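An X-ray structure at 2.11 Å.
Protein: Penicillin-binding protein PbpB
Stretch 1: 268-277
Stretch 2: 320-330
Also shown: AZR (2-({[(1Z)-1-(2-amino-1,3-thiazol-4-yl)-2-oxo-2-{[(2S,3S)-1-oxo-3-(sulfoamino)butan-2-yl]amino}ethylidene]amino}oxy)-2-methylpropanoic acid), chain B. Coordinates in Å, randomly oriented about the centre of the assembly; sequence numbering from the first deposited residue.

Stretch 1 (268-277) GSVNKIVAAS
Stretch 2, residues 320-330: VFGKSSNVGTL

The contact is built around a covalently modified serine: Ser269 OG lies 1.5 Å from AZR C20, a bonded distance that identifies an acyl-enzyme, as expected when a penicillin-binding protein reacts with a β-lactam. Ser269 N donates to AZR O9 at 2.7 Å (N-H...acceptor angle 135°), holding the carbonyl oxygen of the new ester. Gly268 precedes it at phi/psi 58/-141, a positive phi that favours glycine; an ideal CB there would be crowded by AZR O9 at 3.2 Å.

The first stretch then makes a 3-10 turn through 269-271, with Asn271 N to Gly268 O at 3.0 Å and Lys272 N to Ser269 O at 2.9 Å, and runs on as a helix through Ser277. In the second stretch, the helix carrying Phe321 gives way at Ser324, whose phi/psi of 64/57 turns the chain. Ser325 (-80/113, chi1 t) caps the next helix: its OG accepts from Gly328 N at 2.8 Å and 163°. That helix, 326-330, crosses helix 272-277 at 42° between N-to-C directions, with a closest axial approach of 10.8 Å. The register is set by CA pairs Ser269-Ser324 (7.0 Å), Lys272-Phe321 (7.3 Å) and Ala275-Thr329 (6.9 Å), and the two stretches together bury 361 Å².

Lys272 contributes the largest covered area, 111 Å². Its CA-to-CB bond points toward the other stretch, and chi1 m followed by three t angles extends the chain so that NZ reaches the turn between the helices. There Lys272 NZ donates to Ser324 OG at 2.8 Å and to Asn326 OD1 at 3.0 Å. Ser324 O is also near Lys272 NZ, at 3.2 Å, but the angle is too poor for a hydrogen bond. Along the way, Lys272 CD passes 3.4 Å from Thr329 OG1, a contact without a hydrogen bond; that hydroxyl instead donates to Ser325 O at 2.8 Å, with Thr329 chi1 m.

Ser324, chi1 t, puts its hydroxyl where lysine, nucleophile and ligand converge. Ser324 OG is 3.1 Å from Ser269 OG (chi1 m) and accepts from AZR N12 at 2.9 Å and 155°. Asn326, chi1 m and chi2 -12°, uses both ends of its amide: while OD1 receives the lysine, ND2 donates to AZR O10 at 2.5 Å and 175°, a short and nearly linear bond.

Away from the ligand the contact becomes apolar. The CA-to-CB bond of Phe321 points sideways, yet chi1 m and chi2 -68° bring its ring nearer the first stretch. Ala276 CB sits over one face of Phe321, 3.8 Å from its ring centroid and 14° off the normal, a CH-pi arrangement in which a methyl meets the pi cloud. The ring also meets the lysine's aliphatic base, with Lys272 CB 3.9 Å from Phe321 CD1. Methyl packing continues where Ala275 CB lies 4.0 Å from Thr329 CG2; both residues direct CB toward the opposing stretch.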

# COMPACT_ATOMS: atom_id res chain seq x y z
N GLY A 268 -1.50 6.84 -11.35
CA GLY A 268 -0.95 8.16 -11.59
C GLY A 268 0.47 8.26 -11.05
O GLY A 268 1.24 7.29 -11.10
N SER A 269 0.80 9.41 -10.45
CA SER A 269 2.20 9.79 -10.24
C SER A 269 2.94 8.95 -9.19
O SER A 269 4.18 9.03 -9.13
CB SER A 269 2.29 11.26 -9.83
OG SER A 269 2.00 12.10 -10.95
N VAL A 270 2.25 8.18 -8.34
CA VAL A 270 3.02 7.32 -7.44
C VAL A 270 3.80 6.30 -8.23
O VAL A 270 4.82 5.79 -7.76
CB VAL A 270 2.16 6.61 -6.37
CG1 VAL A 270 1.74 7.60 -5.31
CG2 VAL A 270 0.96 5.86 -7.00
N ASN A 271 3.37 6.01 -9.46
CA ASN A 271 4.12 5.09 -10.30
C ASN A 271 5.47 5.65 -10.74
O ASN A 271 6.27 4.89 -11.29
CB ASN A 271 3.29 4.71 -11.54
CG ASN A 271 3.72 3.38 -12.10
OD1 ASN A 271 3.84 2.41 -11.36
ND2 ASN A 271 4.00 3.32 -13.40
N LYS A 272 5.73 6.95 -10.53
CA LYS A 272 6.97 7.53 -11.03
C LYS A 272 8.19 6.94 -10.35
O LYS A 272 9.30 7.08 -10.87
CB LYS A 272 6.94 9.05 -10.89
CG LYS A 272 5.93 9.72 -11.86
CD LYS A 272 5.97 11.24 -11.77
CE LYS A 272 4.87 11.89 -12.61
NZ LYS A 272 4.90 13.40 -12.49
N ILE A 273 8.01 6.26 -9.22
CA ILE A 273 9.13 5.53 -8.62
C ILE A 273 9.80 4.60 -9.63
O ILE A 273 11.02 4.40 -9.59
CB ILE A 273 8.64 4.76 -7.37
CG1 ILE A 273 9.84 4.19 -6.60
CG2 ILE A 273 7.64 3.64 -7.76
CD1 ILE A 273 9.45 3.45 -5.34
N VAL A 274 9.03 4.04 -10.58
CA VAL A 274 9.63 3.12 -11.53
C VAL A 274 10.58 3.85 -12.47
O VAL A 274 11.72 3.43 -12.67
CB VAL A 274 8.55 2.34 -12.31
CG1 VAL A 274 9.19 1.39 -13.29
CG2 VAL A 274 7.66 1.55 -11.31
N ALA A 275 10.12 4.97 -13.07
CA ALA A 275 11.00 5.76 -13.93
C ALA A 275 12.22 6.26 -13.16
O ALA A 275 13.33 6.27 -13.69
CB ALA A 275 10.24 6.95 -14.52
N ALA A 276 12.01 6.72 -11.92
CA ALA A 276 13.13 7.25 -11.14
C ALA A 276 14.18 6.18 -10.91
O ALA A 276 15.38 6.44 -11.04
CB ALA A 276 12.63 7.79 -9.79
N SER A 277 13.73 4.97 -10.53
CA SER A 277 14.63 3.86 -10.26
C SER A 277 15.34 3.41 -11.53
O SER A 277 16.54 3.13 -11.51
CB SER A 277 13.83 2.70 -9.66
OG SER A 277 13.22 3.08 -8.45
N VAL A 320 12.15 17.02 -10.86
CA VAL A 320 11.15 16.40 -11.73
C VAL A 320 10.22 15.52 -10.91
O VAL A 320 9.00 15.57 -11.05
CB VAL A 320 11.83 15.61 -12.86
CG1 VAL A 320 10.84 14.58 -13.45
CG2 VAL A 320 12.33 16.56 -13.94
N PHE A 321 10.79 14.70 -10.04
CA PHE A 321 9.98 13.87 -9.17
C PHE A 321 9.45 14.64 -7.96
O PHE A 321 8.31 14.39 -7.53
CB PHE A 321 10.79 12.63 -8.78
CG PHE A 321 11.21 11.84 -9.99
CD1 PHE A 321 10.26 11.17 -10.76
CD2 PHE A 321 12.54 11.82 -10.41
CE1 PHE A 321 10.62 10.45 -11.91
CE2 PHE A 321 12.91 11.10 -11.56
CZ PHE A 321 11.94 10.41 -12.30
N GLY A 322 10.20 15.62 -7.45
CA GLY A 322 9.72 16.40 -6.32
C GLY A 322 8.53 17.27 -6.67
O GLY A 322 7.61 17.43 -5.86
N LYS A 323 8.51 17.84 -7.88
CA LYS A 323 7.40 18.66 -8.35
C LYS A 323 6.39 17.87 -9.18
O LYS A 323 5.30 18.39 -9.46
CB LYS A 323 7.90 19.85 -9.19
CG LYS A 323 8.67 20.89 -8.35
CD LYS A 323 8.81 22.24 -9.04
CE LYS A 323 9.70 23.19 -8.23
NZ LYS A 323 9.12 23.54 -6.89
N SER A 324 6.74 16.64 -9.55
CA SER A 324 5.88 15.74 -10.33
C SER A 324 5.60 16.32 -11.72
O SER A 324 4.45 16.51 -12.13
CB SER A 324 4.58 15.43 -9.58
OG SER A 324 4.07 14.14 -9.95
N SER A 325 6.68 16.58 -12.46
CA SER A 325 6.58 16.95 -13.87
C SER A 325 6.38 15.69 -14.70
O SER A 325 7.25 14.82 -14.73
CB SER A 325 7.83 17.71 -14.33
OG SER A 325 7.83 17.87 -15.74
N ASN A 326 5.19 15.55 -15.31
CA ASN A 326 4.95 14.47 -16.26
C ASN A 326 5.89 14.57 -17.45
O ASN A 326 6.42 13.56 -17.92
CB ASN A 326 3.50 14.48 -16.77
CG ASN A 326 2.47 14.10 -15.70
OD1 ASN A 326 2.79 13.60 -14.63
ND2 ASN A 326 1.20 14.34 -16.02
N VAL A 327 6.07 15.78 -17.97
CA VAL A 327 6.96 15.98 -19.11
C VAL A 327 8.39 15.58 -18.76
O VAL A 327 9.06 14.87 -19.52
CB VAL A 327 6.89 17.44 -19.59
CG1 VAL A 327 7.98 17.72 -20.64
CG2 VAL A 327 5.48 17.75 -20.17
N GLY A 328 8.88 16.04 -17.61
CA GLY A 328 10.22 15.64 -17.19
C GLY A 328 10.33 14.14 -17.01
O GLY A 328 11.34 13.53 -17.36
N THR A 329 9.27 13.51 -16.49
CA THR A 329 9.30 12.06 -16.31
C THR A 329 9.42 11.35 -17.65
O THR A 329 10.21 10.40 -17.78
CB THR A 329 8.04 11.61 -15.55
OG1 THR A 329 8.07 12.17 -14.23
CG2 THR A 329 7.99 10.07 -15.45
N LEU A 330 8.69 11.81 -18.66
CA LEU A 330 8.72 11.14 -19.95
C LEU A 330 10.02 11.40 -20.69
O LEU A 330 10.52 10.51 -21.39
CB LEU A 330 7.52 11.56 -20.79
CG LEU A 330 6.19 10.99 -20.27
CD1 LEU A 330 5.02 11.56 -21.05
CD2 LEU A 330 6.20 9.49 -20.34
C7 AZR B . 0.06 16.26 -11.25
S8 AZR B . -2.91 9.13 -14.76
O9 AZR B . -0.19 11.91 -10.18
O10 AZR B . -0.72 13.84 -14.44
O11 AZR B . -3.40 15.14 -13.42
N12 AZR B . 1.20 14.71 -9.70
N13 AZR B . -1.19 13.45 -12.25
N14 AZR B . -3.85 13.84 -13.81
N15 AZR B . -4.47 11.14 -14.30
N16 AZR B . -5.60 9.11 -14.68
S17 AZR B . 1.02 15.02 -8.15
C18 AZR B . 0.09 14.86 -10.65
C19 AZR B . 0.13 13.75 -11.71
C20 AZR B . 0.56 12.47 -10.94
C21 AZR B . -1.49 13.46 -13.56
C22 AZR B . -2.88 13.02 -13.87
C23 AZR B . -4.45 16.07 -13.28
C24 AZR B . -3.17 11.60 -14.22
C25 AZR B . -2.20 10.67 -14.44
C26 AZR B . -4.49 9.85 -14.57
C27 AZR B . -5.23 15.65 -12.05
C28 AZR B . -3.88 17.47 -13.12
C29 AZR B . -5.31 16.00 -14.53
O30 AZR B . -4.94 15.52 -15.58
O31 AZR B . -6.48 16.55 -14.37
O32 AZR B . 0.92 16.42 -7.99
O33 AZR B . 2.37 14.63 -7.47
O34 AZR B . 0.03 14.14 -7.64